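Local coordinates for multiple PDZ domain protein (Mus musculus, PDB 4XH7) that probably serves as a multivalent scaffold in signalling, its PDZ domains being of the kind that bind the C-terminal tails of partner proteins, at residues K69-S72 with G73-L76. Residues are numbered along the deposited sequence; the frame is centred on the assembly and turned at random. Where two conformers were deposited one is given.
Sequences KLFS and GDEL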
loop_
_atom_site.group_PDB
_atom_site.type_symbol
_atom_site.label_atom_id
_atom_site.label_comp_id
_atom_site.label_asym_id
_atom_site.label_seq_id
_atom_site.Cartn_x
_atom_site.Cartn_y
_atom_site.Cartn_z
ATOM N N LYS A 69 6.155 -7.032 3.854
ATOM C CA LYS A 69 6.395 -6.641 2.476
ATOM C C LYS A 69 6.714 -5.170 2.258
ATOM O O LYS A 69 7.248 -4.797 1.197
ATOM C CB LYS A 69 5.151 -6.948 1.632
ATOM C CG LYS A 69 4.744 -8.407 1.559
ATOM C CD LYS A 69 5.645 -9.160 0.633
ATOM C CE LYS A 69 5.068 -10.519 0.316
ATOM N NZ LYS A 69 6.152 -11.453 -0.084
ATOM N N LEU A 70 6.274 -4.328 3.185
ATOM C CA LEU A 70 6.370 -2.893 2.988
ATOM C C LEU A 70 7.446 -2.284 3.878
ATOM O O LEU A 70 7.627 -2.677 5.034
ATOM C CB LEU A 70 5.018 -2.232 3.264
ATOM C CG LEU A 70 3.854 -2.733 2.419
ATOM C CD1 LEU A 70 2.581 -1.954 2.685
ATOM C CD2 LEU A 70 4.165 -2.652 0.917
ATOM N N PHE A 71 8.158 -1.311 3.333
ATOM C CA PHE A 71 9.286 -0.678 4.005
ATOM C C PHE A 71 9.131 0.828 4.076
ATOM O O PHE A 71 8.428 1.427 3.255
ATOM C CB PHE A 71 10.600 -0.990 3.252
ATOM C CG PHE A 71 11.003 -2.440 3.314
ATOM C CD1 PHE A 71 10.353 -3.378 2.530
ATOM C CD2 PHE A 71 12.020 -2.857 4.160
ATOM C CE1 PHE A 71 10.696 -4.730 2.566
ATOM C CE2 PHE A 71 12.379 -4.202 4.210
ATOM C CZ PHE A 71 11.703 -5.141 3.432
ATOM N N SER A 72 9.770 1.458 5.065
ATOM C CA SER A 72 9.868 2.915 5.053
ATOM C C SER A 72 10.313 3.403 3.681
ATOM O O SER A 72 11.183 2.800 3.044
ATOM C CB SER A 72 10.865 3.410 6.106
ATOM O OG SER A 72 12.177 3.013 5.745
ATOM N N GLY A 73 9.699 4.486 3.214
ATOM C CA GLY A 73 10.017 5.040 1.920
ATOM C C GLY A 73 9.066 4.575 0.836
ATOM O O GLY A 73 9.005 5.216 -0.201
ATOM N N ASP A 74 8.317 3.500 1.069
ATOM C CA ASP A 74 7.422 3.027 -0.013
ATOM C C ASP A 74 6.288 4.023 -0.262
ATOM O O ASP A 74 5.744 4.612 0.681
ATOM C CB ASP A 74 6.829 1.660 0.329
ATOM C CG ASP A 74 7.847 0.530 0.226
ATOM O OD1 ASP A 74 8.981 0.751 -0.265
ATOM O OD2 ASP A 74 7.511 -0.600 0.649
ATOM N N GLU A 75 5.907 4.172 -1.531
ATOM C CA GLU A 75 4.819 5.067 -1.892
ATOM C C GLU A 75 3.508 4.307 -1.936
ATOM O O GLU A 75 3.424 3.246 -2.542
ATOM C CB GLU A 75 5.091 5.722 -3.245
ATOM C CG GLU A 75 3.942 6.663 -3.615
ATOM C CD GLU A 75 4.208 7.546 -4.818
ATOM O OE1 GLU A 75 3.312 8.387 -5.099
ATOM O OE2 GLU A 75 5.255 7.404 -5.519
ATOM N N LEU A 76 2.451 4.878 -1.350
ATOM C CA LEU A 76 1.128 4.245 -1.363
ATOM C C LEU A 76 0.429 4.458 -2.703
ATOM O O LEU A 76 0.331 5.589 -3.148
ATOM C CB LEU A 76 0.250 4.835 -0.272
ATOM C CG LEU A 76 0.795 4.646 1.137
ATOM C CD1 LEU A 76 -0.204 5.327 2.083
ATOM C CD2 LEU A 76 0.898 3.202 1.494
HETATM O O HOH W 1 11.269 2.092 0.359
#
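Asp74, the last residue of a type II beta turn, brings its carboxylate back to the start of that turn, where OD2 accepts a hydrogen bond from Phe71 N at 2.9 Å. The N-H...O angle of 173° makes this bond nearly straight, yet the donor arrives from above the carboxylate plane, 61° out of it. CB points toward 69-72, and with CG beside the backbone N (chi1 -73°) OD2 comes within reach of Phe71 N. The main chain closes the turn in the other direction: Asp74 N donates to Phe71 O at 3.0 Å. Gly73 has a positive phi, and a CB there would clash with Ser72 O. A water donates to both Ser72 O and Asp74 OD1, so each carboxylate oxygen has its own link to the turn. Leu70 crosses the acid obliquely, its CD2 3.9 Å from Asp74 OD2, which also forms a salt bridge with Arg109 NH1. With an alanine here, Phe71 N would probably lose its acceptor and Arg109 its charge partner. The turn lies in the loop between helix 63-67 and strand 75-79; Leu70 packs inward on strands 26-34, 52-58 and 102-110, and Arg109 of the last also binds Lys69 O.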